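Local coordinates for De novo designed protein CA01 (Synthetic construct, PDB 5E6G), which has no known natural function, being a computationally designed, largely helical single-chain protein made to explore how structurally distinct proteins can be built, at residues A[60-65]-A[89-94]; A[83-88]-A[102-107]. All blocks are in the same frame, centred on the assembly; numbering follows the deposited sequence.

Both contacts use helix 80-93. Contact 1 sets residues 89-94, from the last part of this helix and the turn after it, beside helix 54-75. Contact 2 pairs residues 83-88 with helix 97-115. Contact 1 is a surface contact: the segment axes come no nearer than 10.9 Å, and long side chains do most of the bridging, by van der Waals contact with no hydrogen bond between the segments. Contact 2 is mostly buried. There the helices run nearly antiparallel and close enough for alanine and glycine to meet the partner, and a polar pair with a water closes one margin. They touch where Leu91 CD1 packs on Phe103 CG at 3.8 Å; their centres lie about 11 Å apart.

Contact 1. Residues A[60-65]-A[89-94]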
loop_
_atom_site.group_PDB
_atom_site.type_symbol
_atom_site.label_atom_id
_atom_site.label_comp_id
_atom_site.label_asym_id
_atom_site.label_seq_id
_atom_site.Cartn_x
_atom_site.Cartn_y
_atom_site.Cartn_z
ATOM N N TYR A 60 -5.061 5.586 -8.571
ATOM C CA TYR A 60 -4.873 4.139 -8.519
ATOM C C TYR A 60 -3.462 3.744 -8.954
ATOM O O TYR A 60 -2.930 2.725 -8.512
ATOM C CB TYR A 60 -5.905 3.426 -9.396
ATOM C CG TYR A 60 -7.230 3.168 -8.710
ATOM C CD1 TYR A 60 -7.292 2.422 -7.543
ATOM C CD2 TYR A 60 -8.419 3.654 -9.241
ATOM C CE1 TYR A 60 -8.496 2.177 -6.912
ATOM C CE2 TYR A 60 -9.635 3.412 -8.615
ATOM C CZ TYR A 60 -9.663 2.671 -7.452
ATOM O OH TYR A 60 -10.855 2.416 -6.820
ATOM N N ARG A 61 -2.860 4.551 -9.820
ATOM C CA ARG A 61 -1.495 4.306 -10.265
ATOM C C ARG A 61 -0.498 4.535 -9.127
ATOM O O ARG A 61 0.457 3.779 -8.975
ATOM C CB ARG A 61 -1.159 5.197 -11.463
ATOM C CG ARG A 61 -1.735 4.684 -12.776
ATOM C CD ARG A 61 -1.497 5.646 -13.928
ATOM N NE ARG A 61 -1.920 5.065 -15.202
ATOM C CZ ARG A 61 -1.114 4.430 -16.050
ATOM N NH1 ARG A 61 0.177 4.289 -15.782
ATOM N NH2 ARG A 61 -1.603 3.935 -17.179
ATOM N N ILE A 62 -0.726 5.572 -8.328
ATOM C CA ILE A 62 0.121 5.842 -7.169
ATOM C C ILE A 62 -0.025 4.727 -6.137
ATOM O O ILE A 62 0.964 4.260 -5.571
ATOM C CB ILE A 62 -0.216 7.198 -6.517
ATOM C CG1 ILE A 62 0.080 8.336 -7.494
ATOM C CG2 ILE A 62 0.590 7.395 -5.228
ATOM C CD1 ILE A 62 -0.414 9.696 -7.035
ATOM N N ALA A 63 -1.264 4.304 -5.899
ATOM C CA ALA A 63 -1.542 3.217 -4.965
ATOM C C ALA A 63 -0.875 1.923 -5.419
ATOM O O ALA A 63 -0.488 1.088 -4.598
ATOM C CB ALA A 63 -3.046 3.017 -4.821
ATOM N N TYR A 64 -0.752 1.759 -6.733
ATOM C CA TYR A 64 -0.094 0.593 -7.307
ATOM C C TYR A 64 1.393 0.598 -6.961
ATOM O O TYR A 64 1.950 -0.425 -6.571
ATOM C CB TYR A 64 -0.289 0.565 -8.825
ATOM C CG TYR A 64 0.251 -0.675 -9.501
ATOM C CD1 TYR A 64 1.575 -0.744 -9.913
ATOM C CD2 TYR A 64 -0.567 -1.772 -9.735
ATOM C CE1 TYR A 64 2.070 -1.875 -10.533
ATOM C CE2 TYR A 64 -0.080 -2.905 -10.355
ATOM C CZ TYR A 64 1.238 -2.952 -10.752
ATOM O OH TYR A 64 1.725 -4.080 -11.370
ATOM N N LEU A 65 2.023 1.760 -7.100
ATOM C CA LEU A 65 3.437 1.909 -6.779
ATOM C C LEU A 65 3.685 1.645 -5.298
ATOM O O LEU A 65 4.692 1.039 -4.928
ATOM C CB LEU A 65 3.932 3.309 -7.149
ATOM C CG LEU A 65 3.858 3.712 -8.625
ATOM C CD1 LEU A 65 4.376 5.133 -8.806
ATOM C CD2 LEU A 65 4.625 2.746 -9.513
ATOM N N ALA A 89 9.027 6.877 2.018
ATOM C CA ALA A 89 10.121 7.644 1.432
ATOM C C ALA A 89 10.177 7.433 -0.081
ATOM O O ALA A 89 10.380 8.379 -0.842
ATOM C CB ALA A 89 11.444 7.254 2.073
ATOM N N TYR A 90 10.003 6.182 -0.499
ATOM C CA TYR A 90 9.931 5.829 -1.916
ATOM C C TYR A 90 8.874 6.661 -2.628
ATOM O O TYR A 90 9.129 7.235 -3.685
ATOM C CB TYR A 90 9.626 4.333 -2.070
ATOM C CG TYR A 90 9.112 3.917 -3.437
ATOM C CD1 TYR A 90 7.766 4.035 -3.766
ATOM C CD2 TYR A 90 9.969 3.383 -4.387
ATOM C CE1 TYR A 90 7.296 3.651 -5.008
ATOM C CE2 TYR A 90 9.505 2.993 -5.629
ATOM C CZ TYR A 90 8.170 3.133 -5.934
ATOM O OH TYR A 90 7.710 2.745 -7.172
ATOM N N LEU A 91 7.687 6.724 -2.033
ATOM C CA LEU A 91 6.563 7.441 -2.620
ATOM C C LEU A 91 6.830 8.938 -2.727
ATOM O O LEU A 91 6.417 9.582 -3.692
ATOM C CB LEU A 91 5.299 7.189 -1.795
ATOM C CG LEU A 91 4.772 5.753 -1.890
ATOM C CD1 LEU A 91 3.837 5.434 -0.733
ATOM C CD2 LEU A 91 4.075 5.530 -3.230
ATOM N N ALA A 92 7.519 9.494 -1.736
ATOM C CA ALA A 92 7.842 10.915 -1.749
ATOM C C ALA A 92 8.865 11.227 -2.839
ATOM O O ALA A 92 8.772 12.248 -3.518
ATOM C CB ALA A 92 8.363 11.352 -0.392
ATOM N N SER A 93 9.836 10.335 -3.005
ATOM C CA SER A 93 10.887 10.530 -3.996
ATOM C C SER A 93 10.341 10.397 -5.414
ATOM O O SER A 93 10.909 10.949 -6.356
ATOM C CB SER A 93 12.018 9.525 -3.781
ATOM O OG SER A 93 11.646 8.230 -4.222
ATOM N N MET A 94 9.246 9.659 -5.563
ATOM C CA MET A 94 8.607 9.497 -6.864
ATOM C C MET A 94 7.765 10.719 -7.226
ATOM O O MET A 94 7.277 10.835 -8.350
ATOM C CB MET A 94 7.741 8.235 -6.880
ATOM C CG MET A 94 8.541 6.941 -6.949
ATOM S SD MET A 94 9.460 6.757 -8.493
ATOM C CE MET A 94 8.139 6.401 -9.649
#
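Ile62 meets Leu91 from the side of its helix. Its carbonyl O lies 4.1 Å from Leu91 CD2, and its CG2 branch is slightly farther from the same methyl. Both residues also rest on Tyr99 of helix 97-115. One turn on, Leu65 has the largest share of the contact. Its CB points at the other helix and sits 3.8 Å from Tyr90 OH, while CD2 touches the same hydroxyl oxygen. The two side chains cross at about a right angle. Tyr90 CG is anti to the backbone N (chi1 162°), which sends the ring across the gap to Leu65. The backbone O of Leu65 approaches Tyr90 CE1 obliquely, at 3.7 Å. The other branch, Leu65 CD1, meets Met94 CE at 4.1 Å. Met94 is bent at chi2 and chi3, and its CG lies over one face of the Tyr90 ring near the rim. On the far helix, Tyr90 O accepts from both Ser93 OG (2.8 Å) and Met94 N, on the same face of its carbonyl plane. The helices are wide apart, and the contact is one of dispersion and shape. Side-chain length, not polar bonding, spans the gap.

Contact 2. Residues A[83-88]-A[102-107]; sequences AVQRAA and LFRAKG
The guanidinium of Arg104 lies flat against Ala88. The CB of Ala88 sits over the centre of one face, 3.8 Å above the plane. At the edge, in plane, are Gln85 OE1 and a water. The Phe103 ring is met differently. The backbone O of Val84 lies at its edge, 3.6 Å from CE2, and Ala87 CB comes in obliquely, 3.6 Å from the same CE2.

Arg104 NH1 donates to Gln85 OE1 at 2.7 Å, with an N-H...O angle of 148°. The donor is somewhat tilted from the carbonyl plane of the amide, and the amide and guanidinium planes are 29° apart. The same NH1 also donates to the water, at 2.8 Å, and that water donates to Gln85 O. NH1 is thus tied to both the side chain and the backbone of Gln85, which should limit rotation of the guanidinium. The Arg104 chain starts extended and crosses to the other helix. A bend at chi3 then turns the guanidinium over Ala88. Gln85 bends at chi2, and its NE2 bonds Glu108, so both ends of the amide are engaged.

Deeper in, Val84 CG1 lies 3.7 Å from Gly107 CA. Gly107 presents only backbone to this methyl, and the two backbones come close here. Ala88 CB also packs on Arg104 CB at 3.8 Å.

The segments 83-88 and 102-107 run antiparallel, at 171°, in a hairpin of consecutive helices. Their axes come within 8.9 Å. Helix 54-75 packs on this pair through Ala66 against Phe103 and Leu73 against Ala83. Helix 121-130 adds Phe124 on Val84 and Leu128 on Phe103.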
loop_
_atom_site.group_PDB
_atom_site.type_symbol
_atom_site.label_atom_id
_atom_site.label_comp_id
_atom_site.label_asym_id
_atom_site.label_seq_id
_atom_site.Cartn_x
_atom_site.Cartn_y
_atom_site.Cartn_z
ATOM N N ALA A 83 9.360 -1.286 6.730
ATOM C CA ALA A 83 8.854 -1.330 5.359
ATOM C C ALA A 83 7.910 -0.164 5.090
ATOM O O ALA A 83 7.981 0.474 4.038
ATOM C CB ALA A 83 8.151 -2.654 5.096
ATOM N N VAL A 84 7.030 0.108 6.049
ATOM C CA VAL A 84 6.102 1.227 5.950
ATOM C C VAL A 84 6.858 2.539 5.764
ATOM O O VAL A 84 6.527 3.335 4.888
ATOM C CB VAL A 84 5.200 1.321 7.204
ATOM C CG1 VAL A 84 4.383 2.610 7.206
ATOM C CG2 VAL A 84 4.282 0.113 7.284
ATOM N N GLN A 85 7.880 2.757 6.586
ATOM C CA GLN A 85 8.634 4.007 6.550
ATOM C C GLN A 85 9.447 4.149 5.265
ATOM O O GLN A 85 9.530 5.237 4.696
ATOM C CB GLN A 85 9.559 4.106 7.766
ATOM C CG GLN A 85 8.830 4.102 9.102
ATOM C CD GLN A 85 7.909 5.297 9.274
ATOM O OE1 GLN A 85 8.201 6.398 8.801
ATOM N NE2 GLN A 85 6.787 5.084 9.950
ATOM N N ARG A 86 10.045 3.052 4.806
ATOM C CA ARG A 86 10.850 3.083 3.589
ATOM C C ARG A 86 9.968 3.233 2.349
ATOM O O ARG A 86 10.365 3.872 1.375
ATOM C CB ARG A 86 11.713 1.822 3.481
ATOM C CG ARG A 86 12.908 1.816 4.423
ATOM C CD ARG A 86 13.635 0.481 4.425
ATOM N NE ARG A 86 14.344 0.229 3.172
ATOM C CZ ARG A 86 15.011 -0.890 2.902
ATOM N NH1 ARG A 86 15.067 -1.870 3.795
ATOM N NH2 ARG A 86 15.623 -1.033 1.734
ATOM N N ALA A 87 8.775 2.649 2.388
ATOM C CA ALA A 87 7.825 2.796 1.290
ATOM C C ALA A 87 7.337 4.239 1.201
ATOM O O ALA A 87 7.164 4.780 0.110
ATOM C CB ALA A 87 6.655 1.848 1.466
ATOM N N ALA A 88 7.124 4.862 2.355
ATOM C CA ALA A 88 6.707 6.258 2.400
ATOM C C ALA A 88 7.756 7.159 1.751
ATOM O O ALA A 88 7.416 8.090 1.022
ATOM C CB ALA A 88 6.452 6.691 3.834
ATOM N N LEU A 102 0.213 10.485 4.142
ATOM C CA LEU A 102 -0.997 9.770 4.528
ATOM C C LEU A 102 -0.687 8.288 4.680
ATOM O O LEU A 102 -1.139 7.634 5.621
ATOM C CB LEU A 102 -2.106 9.972 3.495
ATOM C CG LEU A 102 -2.782 11.342 3.453
ATOM C CD1 LEU A 102 -3.752 11.408 2.283
ATOM C CD2 LEU A 102 -3.501 11.637 4.759
ATOM N N PHE A 103 0.091 7.772 3.734
ATOM C CA PHE A 103 0.550 6.392 3.763
ATOM C C PHE A 103 1.348 6.129 5.042
ATOM O O PHE A 103 1.144 5.121 5.714
ATOM C CB PHE A 103 1.397 6.103 2.517
ATOM C CG PHE A 103 1.895 4.688 2.421
ATOM C CD1 PHE A 103 1.153 3.720 1.765
ATOM C CD2 PHE A 103 3.120 4.332 2.967
ATOM C CE1 PHE A 103 1.616 2.420 1.664
ATOM C CE2 PHE A 103 3.586 3.035 2.869
ATOM C CZ PHE A 103 2.833 2.077 2.218
ATOM N N ARG A 104 2.238 7.057 5.382
ATOM C CA ARG A 104 3.101 6.903 6.550
ATOM C C ARG A 104 2.309 6.929 7.854
ATOM O O ARG A 104 2.468 6.052 8.705
ATOM C CB ARG A 104 4.162 8.005 6.581
ATOM C CG ARG A 104 5.261 7.770 7.610
ATOM C CD ARG A 104 6.003 9.053 7.945
ATOM N NE ARG A 104 6.644 9.648 6.776
ATOM C CZ ARG A 104 7.828 9.277 6.297
ATOM N NH1 ARG A 104 8.511 8.297 6.877
ATOM N NH2 ARG A 104 8.329 9.882 5.229
ATOM N N ALA A 105 1.464 7.943 8.008
ATOM C CA ALA A 105 0.693 8.123 9.234
ATOM C C ALA A 105 -0.268 6.958 9.453
ATOM O O ALA A 105 -0.390 6.445 10.565
ATOM C CB ALA A 105 -0.068 9.439 9.190
ATOM N N LYS A 106 -0.946 6.544 8.388
ATOM C CA LYS A 106 -1.867 5.416 8.465
ATOM C C LYS A 106 -1.112 4.117 8.729
ATOM O O LYS A 106 -1.562 3.272 9.507
ATOM C CB LYS A 106 -2.680 5.297 7.176
ATOM C CG LYS A 106 -3.706 4.169 7.184
ATOM C CD LYS A 106 -4.728 4.346 8.297
ATOM C CE LYS A 106 -5.832 3.304 8.208
ATOM N NZ LYS A 106 -6.930 3.567 9.181
ATOM N N GLY A 107 0.033 3.961 8.073
ATOM C CA GLY A 107 0.857 2.782 8.256
ATOM C C GLY A 107 1.250 2.589 9.708
ATOM O O GLY A 107 1.104 1.499 10.256
HETATM O O HOH W 1 11.010 7.580 5.755
#